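Local coordinates for putative oxidoreductase (PDB 3C1A), which probably works as an NAD(P)-dependent oxidoreductase of the GFO/IDH/MocA family, its substrate not being known, at residues W172-L181 with L213-L224. Residues are numbered along the deposited sequence; the frame is centred on the assembly and turned at random. Where two conformers were deposited one is given.
Sequences WGAHDVSMVL and LAFSTVEAHIRL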
loop_
_atom_site.group_PDB
_atom_site.type_symbol
_atom_site.label_atom_id
_atom_site.label_comp_id
_atom_site.label_asym_id
_atom_site.label_seq_id
_atom_site.Cartn_x
_atom_site.Cartn_y
_atom_site.Cartn_z
ATOM N N TRP A 172 -7.629 -4.741 1.791
ATOM C CA TRP A 172 -7.402 -4.802 0.346
ATOM C C TRP A 172 -7.725 -3.482 -0.316
ATOM O O TRP A 172 -7.058 -3.085 -1.225
ATOM C CB TRP A 172 -8.254 -5.892 -0.311
ATOM C CG TRP A 172 -8.046 -7.289 0.204
ATOM C CD1 TRP A 172 -7.429 -7.676 1.374
ATOM C CD2 TRP A 172 -8.507 -8.500 -0.419
ATOM N NE1 TRP A 172 -7.462 -9.054 1.490
ATOM C CE2 TRP A 172 -8.120 -9.579 0.411
ATOM C CE3 TRP A 172 -9.180 -8.778 -1.604
ATOM C CZ2 TRP A 172 -8.396 -10.902 0.085
ATOM C CZ3 TRP A 172 -9.463 -10.084 -1.907
ATOM C CH2 TRP A 172 -9.096 -11.125 -1.061
ATOM N N GLY A 173 -8.762 -2.787 0.147
ATOM C CA GLY A 173 -9.174 -1.534 -0.497
ATOM C C GLY A 173 -8.135 -0.420 -0.475
ATOM O O GLY A 173 -7.987 0.305 -1.457
ATOM N N ALA A 174 -7.394 -0.290 0.626
ATOM C CA ALA A 174 -6.355 0.728 0.723
ATOM C C ALA A 174 -5.320 0.503 -0.399
ATOM O O ALA A 174 -4.772 1.436 -0.974
ATOM C CB ALA A 174 -5.685 0.723 2.150
ATOM N N HIS A 175 -5.113 -0.734 -0.762
ATOM C CA HIS A 175 -4.115 -1.037 -1.808
ATOM C C HIS A 175 -4.567 -0.429 -3.181
ATOM O O HIS A 175 -3.797 0.247 -3.887
ATOM C CB HIS A 175 -3.935 -2.529 -1.872
ATOM C CG HIS A 175 -2.926 -2.965 -2.871
ATOM N ND1 HIS A 175 -1.596 -2.629 -2.774
ATOM C CD2 HIS A 175 -3.055 -3.695 -4.008
ATOM C CE1 HIS A 175 -0.940 -3.147 -3.806
ATOM N NE2 HIS A 175 -1.805 -3.789 -4.577
ATOM N N ASP A 176 -5.846 -0.602 -3.510
ATOM C CA ASP A 176 -6.385 -0.114 -4.788
ATOM C C ASP A 176 -6.862 1.346 -4.718
ATOM O O ASP A 176 -6.791 2.040 -5.705
ATOM C CB ASP A 176 -7.472 -1.075 -5.304
ATOM C CG ASP A 176 -6.942 -2.500 -5.494
ATOM O OD1 ASP A 176 -5.770 -2.652 -5.894
ATOM O OD2 ASP A 176 -7.663 -3.472 -5.211
ATOM N N VAL A 177 -7.347 1.821 -3.583
ATOM C CA VAL A 177 -7.697 3.223 -3.492
ATOM C C VAL A 177 -6.463 4.143 -3.689
ATOM O O VAL A 177 -6.532 5.150 -4.437
ATOM C CB VAL A 177 -8.479 3.545 -2.196
ATOM C CG1 VAL A 177 -8.648 5.017 -2.077
ATOM C CG2 VAL A 177 -9.783 2.786 -2.204
ATOM N N SER A 178 -5.311 3.737 -3.124
ATOM C CA SER A 178 -4.047 4.465 -3.297
ATOM C C SER A 178 -3.680 4.616 -4.772
ATOM O O SER A 178 -3.202 5.674 -5.204
ATOM C CB SER A 178 -2.892 3.779 -2.534
ATOM O OG SER A 178 -2.674 2.448 -2.948
HETATM N N MSE A 179 -3.909 3.554 -5.531
HETATM C CA MSE A 179 -3.588 3.522 -6.952
HETATM C C MSE A 179 -4.496 4.498 -7.725
HETATM O O MSE A 179 -4.009 5.331 -8.505
HETATM C CB MSE A 179 -3.703 2.086 -7.456
HETATM C CG MSE A 179 -3.430 1.900 -8.917
HETATM SE SE MSE A 179 -5.008 2.160 -10.033
HETATM C CE MSE A 179 -5.953 0.595 -9.557
ATOM N N VAL A 180 -5.797 4.454 -7.451
ATOM C CA VAL A 180 -6.753 5.342 -8.115
ATOM C C VAL A 180 -6.495 6.834 -7.816
ATOM O O VAL A 180 -6.370 7.636 -8.740
ATOM C CB VAL A 180 -8.191 4.925 -7.823
ATOM C CG1 VAL A 180 -9.161 5.863 -8.491
ATOM C CG2 VAL A 180 -8.466 3.488 -8.366
ATOM N N LEU A 181 -6.350 7.189 -6.545
ATOM C CA LEU A 181 -5.965 8.555 -6.155
ATOM C C LEU A 181 -4.618 9.005 -6.726
ATOM O O LEU A 181 -4.480 10.168 -7.148
ATOM C CB LEU A 181 -5.981 8.736 -4.647
ATOM C CG LEU A 181 -7.250 8.436 -3.827
ATOM C CD1 LEU A 181 -7.063 8.761 -2.315
ATOM C CD2 LEU A 181 -8.474 9.157 -4.346
ATOM N N LEU A 213 -15.773 5.223 -7.256
ATOM C CA LEU A 213 -15.205 6.543 -6.973
ATOM C C LEU A 213 -15.378 7.371 -8.226
ATOM O O LEU A 213 -14.889 6.981 -9.282
ATOM C CB LEU A 213 -13.702 6.427 -6.667
ATOM C CG LEU A 213 -13.239 5.871 -5.301
ATOM C CD1 LEU A 213 -13.864 4.537 -4.982
ATOM C CD2 LEU A 213 -11.707 5.777 -5.228
ATOM N N ALA A 214 -16.112 8.484 -8.127
ATOM C CA ALA A 214 -16.379 9.348 -9.284
ATOM C C ALA A 214 -15.480 10.576 -9.312
ATOM O O ALA A 214 -15.283 11.275 -8.307
ATOM C CB ALA A 214 -17.881 9.761 -9.325
ATOM N N PHE A 215 -14.920 10.830 -10.484
ATOM C CA PHE A 215 -14.038 11.965 -10.718
ATOM C C PHE A 215 -14.595 12.713 -11.913
ATOM O O PHE A 215 -14.237 12.451 -13.046
ATOM C CB PHE A 215 -12.650 11.491 -11.045
ATOM C CG PHE A 215 -12.014 10.701 -9.957
ATOM C CD1 PHE A 215 -12.195 9.327 -9.880
ATOM C CD2 PHE A 215 -11.179 11.326 -9.041
ATOM C CE1 PHE A 215 -11.607 8.586 -8.880
ATOM C CE2 PHE A 215 -10.563 10.590 -8.044
ATOM C CZ PHE A 215 -10.784 9.208 -7.964
ATOM N N SER A 216 -15.477 13.645 -11.608
ATOM C CA SER A 216 -16.345 14.301 -12.572
ATOM C C SER A 216 -17.015 13.251 -13.446
ATOM O O SER A 216 -17.863 12.495 -12.933
ATOM C CB SER A 216 -15.576 15.366 -13.335
ATOM O OG SER A 216 -15.180 16.375 -12.422
ATOM N N THR A 217 -16.629 13.157 -14.721
ATOM C CA THR A 217 -17.282 12.223 -15.641
ATOM C C THR A 217 -16.604 10.836 -15.737
ATOM O O THR A 217 -17.001 10.000 -16.571
ATOM C CB THR A 217 -17.357 12.818 -17.057
ATOM O OG1 THR A 217 -16.027 12.984 -17.578
ATOM C CG2 THR A 217 -18.096 14.165 -17.031
ATOM N N VAL A 218 -15.607 10.581 -14.887
ATOM C CA VAL A 218 -14.802 9.368 -14.998
ATOM C C VAL A 218 -15.042 8.582 -13.717
ATOM O O VAL A 218 -14.917 9.150 -12.626
ATOM C CB VAL A 218 -13.292 9.708 -15.122
ATOM C CG1 VAL A 218 -12.417 8.453 -15.057
ATOM C CG2 VAL A 218 -13.013 10.498 -16.375
ATOM N N GLU A 219 -15.396 7.304 -13.843
ATOM C CA GLU A 219 -15.554 6.440 -12.663
ATOM C C GLU A 219 -14.464 5.413 -12.587
ATOM O O GLU A 219 -14.005 4.913 -13.616
ATOM C CB GLU A 219 -16.893 5.721 -12.665
ATOM C CG GLU A 219 -18.039 6.631 -12.362
ATOM C CD GLU A 219 -19.307 5.893 -12.092
ATOM O OE1 GLU A 219 -19.445 4.750 -12.578
ATOM O OE2 GLU A 219 -20.163 6.458 -11.376
ATOM N N ALA A 220 -14.051 5.131 -11.349
ATOM C CA ALA A 220 -13.129 4.049 -11.005
ATOM C C ALA A 220 -13.964 3.049 -10.255
ATOM O O ALA A 220 -14.680 3.421 -9.311
ATOM C CB ALA A 220 -11.977 4.544 -10.124
ATOM N N HIS A 221 -13.964 1.809 -10.714
ATOM C CA HIS A 221 -14.661 0.691 -10.048
ATOM C C HIS A 221 -13.615 -0.299 -9.529
ATOM O O HIS A 221 -12.804 -0.877 -10.284
ATOM C CB HIS A 221 -15.630 -0.051 -10.970
ATOM C CG HIS A 221 -16.697 0.820 -11.572
ATOM N ND1 HIS A 221 -16.803 1.027 -12.928
ATOM C CD2 HIS A 221 -17.702 1.530 -11.009
ATOM C CE1 HIS A 221 -17.820 1.832 -13.175
ATOM N NE2 HIS A 221 -18.388 2.148 -12.028
ATOM N N ILE A 222 -13.634 -0.488 -8.226
ATOM C CA ILE A 222 -12.662 -1.323 -7.548
ATOM C C ILE A 222 -13.359 -2.533 -6.974
ATOM O O ILE A 222 -14.106 -2.403 -6.020
ATOM C CB ILE A 222 -12.019 -0.544 -6.389
ATOM C CG1 ILE A 222 -11.205 0.648 -6.922
ATOM C CG2 ILE A 222 -11.247 -1.458 -5.411
ATOM C CD1 ILE A 222 -10.749 1.639 -5.775
ATOM N N ARG A 223 -13.100 -3.698 -7.542
ATOM C CA ARG A 223 -13.719 -4.931 -7.046
ATOM C C ARG A 223 -12.776 -5.710 -6.102
ATOM O O ARG A 223 -11.622 -5.976 -6.439
ATOM C CB ARG A 223 -14.185 -5.812 -8.199
ATOM C CG ARG A 223 -15.142 -6.939 -7.754
ATOM C CD ARG A 223 -15.161 -8.098 -8.717
ATOM N NE ARG A 223 -15.975 -9.191 -8.199
ATOM C CZ ARG A 223 -15.912 -10.449 -8.640
ATOM N NH1 ARG A 223 -15.101 -10.798 -9.639
ATOM N NH2 ARG A 223 -16.701 -11.368 -8.091
ATOM N N LEU A 224 -13.313 -6.033 -4.919
ATOM C CA LEU A 224 -12.678 -6.833 -3.863
ATOM C C LEU A 224 -13.604 -8.017 -3.529
ATOM O O LEU A 224 -14.760 -7.814 -3.089
ATOM C CB LEU A 224 -12.470 -6.014 -2.585
ATOM C CG LEU A 224 -12.012 -4.554 -2.709
ATOM C CD1 LEU A 224 -12.122 -3.764 -1.375
ATOM C CD2 LEU A 224 -10.586 -4.489 -3.299
HETATM O O HOH W 1 -9.433 -4.389 -6.833
#
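Val180 sets both methyls against the hairpin: CG1 lies 3.5 Å from Ala220 CB and 3.7 Å from Phe215 CE1, meeting that ring obliquely. Its CG1 is anti to the backbone N (chi1 179°), which leaves CG2 beside that N, reaching tip to tip toward Ile222 CD1 at 3.9 Å. The same CD1 meets Val177 CG2 at 3.9 Å, the side chains crossing at about a right angle. An alanine at Val180 lacks both methyls, and is likely to open a gap between Ala220, the Phe215 ring and Ile222 CD1. Leu181 CD2 meets the Phe215 ring at its edge, 4.3 Å from CZ. At the other end Leu224 forks, CD1 resting on Gly173 CA (3.8 Å) and CD2 near Trp172 CB.

In the alpha+beta C-terminal domain of the GFO/IDH/MocA family, helix 168-184 packs along one face of the mixed sheet; segment 172-181 runs nearly antiparallel to strand 218-224 (159°), their segment axes approaching to 9.2 Å. Phe215 to Val218 forms the type II' turn of the hairpin.

The polar link is water-mediated: one water donates to Asp176 OD2 (2.6 Å) and to the carbonyl O of Arg223. Asp176 OD1 bonds a bound tetraethylene glycol, probably from the crystallisation liquor.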